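Local coordinates for aldehyde dehydrogenase 12 (Zea mays, PDB 6D97) that catalyses the NAD-dependent oxidation of L-glutamate gamma-semialdehyde to glutamate, the last step of proline catabolism in plants, at the interface of chains A and B. Sequence-based numbering; all coordinates share one arbitrary frame. Chains: chain A/B, Aldehyde dehydrogenase 12.

Contact 1: the interface of chains A and B. Residues chain A 141, 143-144, 318, 322-323, 356, 362; chain B 547.
B:Thr547 holds its hydroxyl OG1 in the crowded position between its own backbone N and carbonyl carbon (chi1 71°), which turns OG1 toward two glutamine amides of chain A and sends the methyl CG2 toward a third. Both A:Gln144 and A:Gln318 bend at chi2 (-71° and -70°), and each brings its amide NE2 to that hydroxyl. A:Gln144 NE2 donates to B:Thr547 OG1 over 3.0 Å, with the hydroxyl almost in its amide plane, whereas A:Gln318 NE2 reaches the same oxygen at 2.9 Å by a more bent bond, with OG1 tilted from the amide plane. The other end of the A:Gln318 amide accepts a nearly straight bond from the backbone: B:Thr547 N lies 3.1 Å from OE1, in the carbonyl plane and on a lone pair. One amide thus reads both the main chain and the side chain of the threonine.

The residue is the last of its chain, and its carboxylate is shared between different partners. The hydroxyl of A:Ser141 donates through OG to B:Thr547 OXT at 2.7 Å, and a water joins the same oxygen to the backbone N atoms of A:Ser141 and A:Cys323. The second carboxylate oxygen, B:Thr547 O, takes a bond of 2.8 Å from A:Arg356 NH1, which approaches from above the carboxylate plane. That guanidinium is steadied on chain A, where A:Arg356 NH1 also donates to A:Thr362 O at 2.9 Å, in the guanidinium plane. Its positive charge would probably stabilise the ionised terminus. On the apolar side, B:Thr547 CG2 packs 3.6 Å from A:Gln143 CD, the two side chains crossing at about a right angle, while A:Thr362 CG2 lies against the threonine CA.

The pocket therefore grips the carboxylate, backbone N-H and side chain of the last residue, and in the deposited two-fold pair probably secures the chain B tail on chain A.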
loop_
_atom_site.group_PDB
_atom_site.type_symbol
_atom_site.label_atom_id
_atom_site.label_comp_id
_atom_site.label_asym_id
_atom_site.label_seq_id
_atom_site.Cartn_x
_atom_site.Cartn_y
_atom_site.Cartn_z
ATOM N N SER A 141 -26.235 24.202 17.202
ATOM C CA SER A 141 -25.452 25.073 18.067
ATOM C C SER A 141 -24.256 25.643 17.306
ATOM O O SER A 141 -23.828 25.113 16.276
ATOM C CB SER A 141 -24.977 24.322 19.309
ATOM O OG SER A 141 -23.885 23.471 19.012
ATOM N N GLN A 143 -21.140 25.703 18.133
ATOM C CA GLN A 143 -19.978 24.821 18.126
ATOM C C GLN A 143 -20.155 23.673 17.140
ATOM O O GLN A 143 -19.188 23.245 16.498
ATOM C CB GLN A 143 -19.711 24.296 19.537
ATOM C CG GLN A 143 -19.133 25.344 20.480
ATOM C CD GLN A 143 -18.763 24.774 21.836
ATOM O OE1 GLN A 143 -19.303 25.188 22.863
ATOM N NE2 GLN A 143 -17.834 23.821 21.847
ATOM N N GLN A 144 -21.381 23.158 17.008
ATOM C CA GLN A 144 -21.640 22.127 16.005
ATOM C C GLN A 144 -21.436 22.669 14.596
ATOM O O GLN A 144 -20.849 21.992 13.744
ATOM C CB GLN A 144 -23.055 21.572 16.162
ATOM C CG GLN A 144 -23.265 20.710 17.394
ATOM C CD GLN A 144 -22.572 19.365 17.293
ATOM O OE1 GLN A 144 -22.448 18.795 16.209
ATOM N NE2 GLN A 144 -22.111 18.854 18.428
ATOM N N GLN A 318 -24.810 13.798 23.645
ATOM C CA GLN A 318 -24.333 14.443 22.428
ATOM C C GLN A 318 -24.645 13.597 21.204
ATOM O O GLN A 318 -25.033 14.131 20.158
ATOM C CB GLN A 318 -22.833 14.718 22.526
ATOM C CG GLN A 318 -22.470 15.781 23.551
ATOM C CD GLN A 318 -22.900 17.178 23.131
ATOM O OE1 GLN A 318 -23.355 17.973 23.952
ATOM N NE2 GLN A 318 -22.748 17.485 21.850
ATOM N N ALA A 322 -27.358 16.244 19.910
ATOM C CA ALA A 322 -26.713 17.341 19.201
ATOM C C ALA A 322 -27.366 17.510 17.836
ATOM O O ALA A 322 -27.741 16.530 17.188
ATOM C CB ALA A 322 -25.213 17.090 19.047
ATOM N N CYS A 323 -27.526 18.765 17.415
ATOM C CA CYS A 323 -28.277 19.114 16.210
ATOM C C CYS A 323 -29.706 18.587 16.255
ATOM O O CYS A 323 -30.317 18.377 15.204
ATOM C CB CYS A 323 -27.578 18.606 14.942
ATOM S SG CYS A 323 -25.842 19.094 14.805
ATOM N N ARG A 356 -30.704 21.275 27.442
ATOM C CA ARG A 356 -30.736 21.688 26.047
ATOM C C ARG A 356 -31.881 22.665 25.828
ATOM O O ARG A 356 -32.983 22.479 26.352
ATOM C CB ARG A 356 -30.885 20.469 25.138
ATOM C CG ARG A 356 -29.783 19.460 25.375
ATOM C CD ARG A 356 -29.678 18.416 24.271
ATOM N NE ARG A 356 -28.341 17.825 24.262
ATOM C CZ ARG A 356 -27.387 18.129 23.386
ATOM N NH1 ARG A 356 -27.626 19.010 22.421
ATOM N NH2 ARG A 356 -26.194 17.550 23.477
ATOM N N THR A 362 -29.077 24.120 21.204
ATOM C CA THR A 362 -28.804 22.764 21.660
ATOM C C THR A 362 -30.036 21.873 21.567
ATOM O O THR A 362 -29.917 20.651 21.708
ATOM C CB THR A 362 -28.266 22.788 23.092
ATOM O OG1 THR A 362 -29.043 23.697 23.881
ATOM C CG2 THR A 362 -26.811 23.234 23.096
ATOM N N THR B 547 -23.555 21.065 23.404
ATOM C CA THR B 547 -23.537 21.576 22.037
ATOM C C THR B 547 -24.559 20.805 21.205
ATOM O O THR B 547 -25.069 19.770 21.641
ATOM C CB THR B 547 -22.142 21.466 21.375
ATOM O OG1 THR B 547 -21.837 20.093 21.099
ATOM C CG2 THR B 547 -21.069 22.050 22.274
ATOM O OXT THR B 547 -24.901 21.195 20.088
HETATM O O HOH W 1 -26.773 21.316 18.336
#

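Contact 2: the interface of chains A and B. Residues chain A 488-492; chain B 533-535.
A:Ala488 and B:Asp533 meet through their main chains, the carbonyl O of the alanine accepting from B:Asp533 N at 2.8 Å. The aspartate returns the contact through its own carbonyl: A:Arg491 N donates to B:Asp533 O over 3.0 Å. One residue of chain B is in this way bonded both to the end of strand 485-488 and to the loop that follows it, and A:Gly489 CA passes 3.4 Å from the same B:Asp533 O.

Around these bonds the A:Arg491 side chain crosses that of B:Asp533 obliquely, its aliphatic part reaching on to B:Gly535. CG stands beside the backbone N (chi1 -62°) and the chain bends at chi3 (66°), a course that puts A:Arg491 CB 3.9 Å from B:Asp533 CG. Farther along, A:Arg491 CD is 3.7 Å from B:Gly535 CA. The guanidinium and carboxylate planes are 31° apart, and the charged groups do not close a salt bridge: A:Arg491 NE remains 4.1 Å from B:Asp533 OD1. Their opposite charges may nonetheless attract weakly. Replacing A:Arg491 by an alanine would probably leave B:Gly535 without its aliphatic cover and the B:Asp533 carboxylate without its nearby positive charge.

Farther out, a water links the backbone to the acid, lying 2.8 Å from both A:Arg491 O and B:Asp533 OD2, so that the carboxylate is tied indirectly to the main chain of the arginine whose side chain it faces. A:Ile490, between the two bonded residues, touches the carbonyl oxygen of B:Val534 with CG2. The aspartate closes strand 526-533, while A:Ala488 ends strand 485-488; the two strand ends supply the first bond, and the loop after strand 485-488 supplies A:Arg491 N for the second.

This largely backbone-made junction ties the end of a chain B strand to a strand end and loop of chain A, and would probably help to fix where the end of that strand lies against the other chain.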
loop_
_atom_site.group_PDB
_atom_site.type_symbol
_atom_site.label_atom_id
_atom_site.label_comp_id
_atom_site.label_asym_id
_atom_site.label_seq_id
_atom_site.Cartn_x
_atom_site.Cartn_y
_atom_site.Cartn_z
ATOM N N ALA A 488 -15.355 1.612 19.203
ATOM C CA ALA A 488 -15.261 0.585 20.234
ATOM C C ALA A 488 -14.327 1.054 21.338
ATOM O O ALA A 488 -13.204 1.484 21.064
ATOM C CB ALA A 488 -14.763 -0.743 19.652
ATOM N N GLY A 489 -14.786 0.947 22.580
ATOM C CA GLY A 489 -14.032 1.434 23.715
ATOM C C GLY A 489 -14.960 2.136 24.678
ATOM O O GLY A 489 -16.115 2.400 24.332
ATOM N N ILE A 490 -14.489 2.440 25.890
ATOM C CA ILE A 490 -15.359 3.106 26.851
ATOM C C ILE A 490 -15.709 4.517 26.397
ATOM O O ILE A 490 -16.725 5.071 26.833
ATOM C CB ILE A 490 -14.718 3.111 28.253
ATOM C CG1 ILE A 490 -15.800 3.181 29.333
ATOM C CG2 ILE A 490 -13.742 4.268 28.403
ATOM C CD1 ILE A 490 -16.754 1.990 29.326
ATOM N N ARG A 491 -14.902 5.112 25.515
ATOM C CA ARG A 491 -15.171 6.433 24.965
ATOM C C ARG A 491 -15.842 6.364 23.599
ATOM O O ARG A 491 -15.836 7.357 22.862
ATOM C CB ARG A 491 -13.874 7.243 24.882
ATOM C CG ARG A 491 -13.216 7.483 26.235
ATOM C CD ARG A 491 -11.916 8.261 26.107
ATOM N NE ARG A 491 -12.124 9.629 25.640
ATOM C CZ ARG A 491 -11.156 10.533 25.527
ATOM N NH1 ARG A 491 -9.908 10.215 25.846
ATOM N NH2 ARG A 491 -11.437 11.754 25.094
ATOM N N ALA A 492 -16.425 5.217 23.251
ATOM C CA ALA A 492 -17.037 5.056 21.939
ATOM C C ALA A 492 -18.257 5.957 21.791
ATOM O O ALA A 492 -19.013 6.179 22.742
ATOM C CB ALA A 492 -17.433 3.595 21.709
ATOM N N ASP B 533 -11.342 3.629 20.948
ATOM C CA ASP B 533 -11.255 4.818 21.804
ATOM C C ASP B 533 -11.416 4.315 23.244
ATOM O O ASP B 533 -12.477 4.418 23.865
ATOM C CB ASP B 533 -12.306 5.871 21.447
ATOM C CG ASP B 533 -11.782 7.288 21.604
ATOM O OD1 ASP B 533 -10.816 7.476 22.376
ATOM O OD2 ASP B 533 -12.322 8.205 20.947
ATOM N N VAL B 534 -10.333 3.742 23.778
ATOM C CA VAL B 534 -10.413 2.996 25.032
ATOM C C VAL B 534 -10.147 3.844 26.264
ATOM O O VAL B 534 -10.371 3.370 27.388
ATOM C CB VAL B 534 -9.423 1.814 25.035
ATOM C CG1 VAL B 534 -9.712 0.889 23.870
ATOM C CG2 VAL B 534 -7.991 2.325 24.981
ATOM N N GLY B 535 -9.674 5.074 26.098
ATOM C CA GLY B 535 -9.303 5.898 27.223
ATOM C C GLY B 535 -7.799 5.988 27.391
ATOM O O GLY B 535 -7.035 5.592 26.506
HETATM O O HOH W 2 -15.046 7.887 20.177
#

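Contact 1 and contact 2 lie about 21 Å apart, measured between the centres of their C-alpha atoms, and share no residue. On the chain B side they belong to one C-terminal stretch: strand 526-533 ends at contact 2, and the chain then runs on to its last residue at contact 1. On chain A they draw on different elements, helices 142-157 and 309-321, the 3-10 helix 322-325 and nearby loops in one case and strand 485-488 with its following loop in the other. The tail is thus held at both ends, and two-fold symmetry repeats the arrangement with the chains exchanged, consistent with a dimer unit within the deposited tetramer.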